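Local coordinates for methyl-accepting chemotaxis protein, putative (Geobacter sulfurreducens, PDB 3OOV) that probably takes part in chemotactic signalling, this fragment being a GAF domain of the kind that often senses small molecules, at residues Tyr34-Leu40 with Val129-Arg135. Numbering follows the deposited sequence.
With GOL (glycerol), chain C.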
loop_
_atom_site.group_PDB
_atom_site.type_symbol
_atom_site.label_atom_id
_atom_site.label_comp_id
_atom_site.label_asym_id
_atom_site.label_seq_id
_atom_site.Cartn_x
_atom_site.Cartn_y
_atom_site.Cartn_z
ATOM N N TYR A 34 3.806 -0.354 -20.083
ATOM C CA TYR A 34 2.508 0.033 -19.384
ATOM C C TYR A 34 1.693 0.860 -20.314
ATOM O O TYR A 34 2.201 1.808 -20.927
ATOM C CB TYR A 34 2.723 0.798 -18.064
ATOM C CG TYR A 34 3.396 -0.128 -17.107
ATOM C CD1 TYR A 34 2.663 -1.150 -16.525
ATOM C CD2 TYR A 34 4.782 -0.105 -16.928
ATOM C CE1 TYR A 34 3.245 -2.067 -15.710
ATOM C CE2 TYR A 34 5.398 -1.029 -16.099
ATOM C CZ TYR A 34 4.591 -2.002 -15.457
ATOM O OH TYR A 34 5.119 -2.979 -14.619
ATOM N N GLU A 35 0.418 0.554 -20.384
ATOM C CA GLU A 35 -0.437 1.058 -21.429
ATOM C C GLU A 35 -0.857 2.541 -21.174
ATOM O O GLU A 35 -0.851 3.333 -22.088
ATOM C CB GLU A 35 -1.685 0.145 -21.430
ATOM C CG GLU A 35 -2.565 0.356 -22.603
ATOM C CD GLU A 35 -4.072 -0.036 -22.360
ATOM O OE1 GLU A 35 -4.273 -1.219 -21.880
ATOM O OE2 GLU A 35 -5.004 0.845 -22.702
ATOM N N ARG A 36 -1.242 2.892 -19.943
ATOM C CA ARG A 36 -1.646 4.238 -19.584
ATOM C C ARG A 36 -0.853 4.697 -18.363
ATOM O O ARG A 36 -0.802 3.990 -17.355
ATOM C CB ARG A 36 -3.143 4.266 -19.247
ATOM C CG ARG A 36 -3.973 3.518 -20.187
ATOM C CD ARG A 36 -4.493 4.340 -21.343
ATOM N NE ARG A 36 -5.409 3.551 -22.167
ATOM C CZ ARG A 36 -6.552 4.014 -22.716
ATOM N NH1 ARG A 36 -6.965 5.275 -22.516
ATOM N NH2 ARG A 36 -7.313 3.203 -23.463
ATOM N N VAL A 37 -0.182 5.831 -18.484
ATOM C CA VAL A 37 0.661 6.361 -17.435
ATOM C C VAL A 37 0.276 7.814 -17.293
ATOM O O VAL A 37 0.458 8.629 -18.230
ATOM C CB VAL A 37 2.166 6.221 -17.695
ATOM C CG1 VAL A 37 2.997 6.859 -16.532
ATOM C CG2 VAL A 37 2.524 4.711 -17.844
ATOM N N ASN A 38 -0.318 8.080 -16.144
ATOM C CA ASN A 38 -0.863 9.396 -15.833
ATOM C C ASN A 38 -0.066 9.984 -14.660
ATOM O O ASN A 38 0.240 9.282 -13.655
ATOM C CB ASN A 38 -2.376 9.355 -15.570
ATOM C CG ASN A 38 -3.153 8.797 -16.770
ATOM O OD1 ASN A 38 -3.109 9.365 -17.889
ATOM N ND2 ASN A 38 -3.830 7.638 -16.566
ATOM N N ILE A 39 0.363 11.226 -14.818
ATOM C CA ILE A 39 1.090 11.881 -13.721
ATOM C C ILE A 39 0.466 13.240 -13.396
ATOM O O ILE A 39 0.314 14.081 -14.273
ATOM C CB ILE A 39 2.589 12.048 -14.020
ATOM C CG1 ILE A 39 3.202 10.724 -14.414
ATOM C CG2 ILE A 39 3.359 12.698 -12.771
ATOM C CD1 ILE A 39 4.690 10.879 -14.941
ATOM N N LEU A 40 0.074 13.415 -12.136
ATOM C CA LEU A 40 -0.616 14.613 -11.661
ATOM C C LEU A 40 0.182 15.185 -10.510
ATOM O O LEU A 40 0.679 14.407 -9.664
ATOM C CB LEU A 40 -2.019 14.289 -11.198
ATOM C CG LEU A 40 -2.870 13.631 -12.339
ATOM C CD1 LEU A 40 -2.887 12.113 -12.161
ATOM C CD2 LEU A 40 -4.319 14.140 -12.424
ATOM N N VAL A 129 1.102 12.225 -7.921
ATOM C CA VAL A 129 0.831 10.800 -8.087
ATOM C C VAL A 129 1.157 10.286 -9.499
ATOM O O VAL A 129 1.005 11.012 -10.523
ATOM C CB VAL A 129 -0.686 10.383 -7.701
ATOM C CG1 VAL A 129 -1.057 10.746 -6.255
ATOM C CG2 VAL A 129 -1.714 11.022 -8.619
ATOM N N PHE A 130 1.582 9.019 -9.561
ATOM C CA PHE A 130 1.481 8.229 -10.799
ATOM C C PHE A 130 0.212 7.421 -10.718
ATOM O O PHE A 130 -0.031 6.770 -9.720
ATOM C CB PHE A 130 2.630 7.249 -10.887
ATOM C CG PHE A 130 3.880 7.832 -11.371
ATOM C CD1 PHE A 130 4.534 8.832 -10.646
ATOM C CD2 PHE A 130 4.455 7.360 -12.555
ATOM C CE1 PHE A 130 5.760 9.377 -11.090
ATOM C CE2 PHE A 130 5.674 7.886 -13.024
ATOM C CZ PHE A 130 6.352 8.895 -12.291
ATOM N N ALA A 131 -0.628 7.467 -11.750
ATOM C CA ALA A 131 -1.788 6.560 -11.839
ATOM C C ALA A 131 -1.519 5.729 -13.109
ATOM O O ALA A 131 -1.404 6.288 -14.200
ATOM C CB ALA A 131 -3.092 7.397 -11.997
ATOM N N VAL A 132 -1.455 4.405 -12.979
ATOM C CA VAL A 132 -1.007 3.533 -14.057
ATOM C C VAL A 132 -2.038 2.391 -14.251
ATOM O O VAL A 132 -2.624 1.888 -13.264
ATOM C CB VAL A 132 0.406 2.941 -13.836
ATOM C CG1 VAL A 132 0.860 2.027 -15.049
ATOM C CG2 VAL A 132 1.475 4.033 -13.669
ATOM N N ASP A 133 -2.311 2.048 -15.522
ATOM C CA ASP A 133 -3.195 0.930 -15.832
ATOM C C ASP A 133 -2.857 0.245 -17.156
ATOM O O ASP A 133 -2.212 0.843 -18.030
ATOM C CB ASP A 133 -4.681 1.307 -15.756
ATOM C CG ASP A 133 -5.138 2.093 -16.959
ATOM O OD1 ASP A 133 -5.335 1.428 -18.014
ATOM O OD2 ASP A 133 -5.259 3.372 -16.891
ATOM N N ASN A 134 -3.269 -1.039 -17.255
ATOM C CA ASN A 134 -3.176 -1.826 -18.520
ATOM C C ASN A 134 -4.642 -2.274 -18.810
ATOM O O ASN A 134 -4.950 -3.460 -18.846
ATOM C CB ASN A 134 -2.260 -3.051 -18.266
ATOM C CG ASN A 134 -0.767 -2.713 -18.306
ATOM O OD1 ASN A 134 -0.341 -1.723 -18.922
ATOM N ND2 ASN A 134 0.042 -3.555 -17.675
ATOM N N ARG A 135 -5.557 -1.328 -18.913
ATOM C CA ARG A 135 -6.976 -1.684 -18.902
ATOM C C ARG A 135 -7.421 -2.586 -20.067
ATOM O O ARG A 135 -8.492 -3.125 -20.005
ATOM C CB ARG A 135 -7.839 -0.419 -18.910
ATOM C CG ARG A 135 -7.933 0.284 -20.300
ATOM C CD ARG A 135 -8.575 1.719 -20.174
ATOM N NE ARG A 135 -7.751 2.607 -19.350
ATOM C CZ ARG A 135 -7.984 3.920 -19.160
ATOM N NH1 ARG A 135 -9.040 4.484 -19.690
ATOM N NH2 ARG A 135 -7.152 4.677 -18.425
HETATM C C1 GOL C . -7.078 5.313 -12.733
HETATM O O1 GOL C . -7.804 6.460 -12.368
HETATM C C2 GOL C . -6.375 5.687 -14.022
HETATM O O2 GOL C . -7.307 5.523 -15.101
HETATM C C3 GOL C . -5.214 4.728 -14.128
HETATM O O3 GOL C . -4.348 5.088 -15.184
#
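The guanidinium of Arg-36 lies flat on that of Arg-135, the planes 5° apart and the centres 3.8 Å from each other, an offset stack of two like charges. Each is matched at its edge by a carboxylate. Arg-36 NE points almost straight at Glu-35 OE2, 2.8 Å away, while Arg-135 grips Asp-133 side-on, Arg-135 NE to Asp-133 OD1 at 3.0 Å, in line with the N-H, and NH2 to OD2 at 2.8 Å. Arg-135 curls back to Asp-133 with CG between its backbone N and carbonyl carbon (chi1 77°) and a bend at chi3; its NH1 and NH2 also bond to the backbone O of Arg-108 and Ala-109. Asp-133 OD1 also takes the backbone N of Arg-135, closing an Asx turn, and OD2 accepts a hydrogen bond from O3 of a glycerol, probably from the crystallisation liquor. An alanine in place of Arg-135 would probably leave the Asp-133 carboxylate without its salt-bridge partner and uncover one face of the Arg-36 guanidinium. Beyond the strand end, the Asn-134 amide lies nearly parallel to the Tyr-34 ring, and its OD1 takes the Glu-35 N-H (OD1 to N 2.8 Å) where the backbone ladder has ended. The Tyr-34 hydroxyl bonds to Asp-145.

Along the strands, paired backbone bonds link Arg-36 with Asp-133, Asn-38 with Ala-131 and Leu-40 with Val-129. On the face of Val-37 and Ile-39, apolar residues suit the cover of helix 17-31, which packs on Val-37 and Phe-130; Ile-39 CG1 stands over the Phe-130 ring, 4.0 Å from its centroid, a CH-pi contact. Strands 36-42 and 125-133 are adjacent central strands of the antiparallel sheet, in the 3-2-1-6-5-4 order characteristic of the GAF fold.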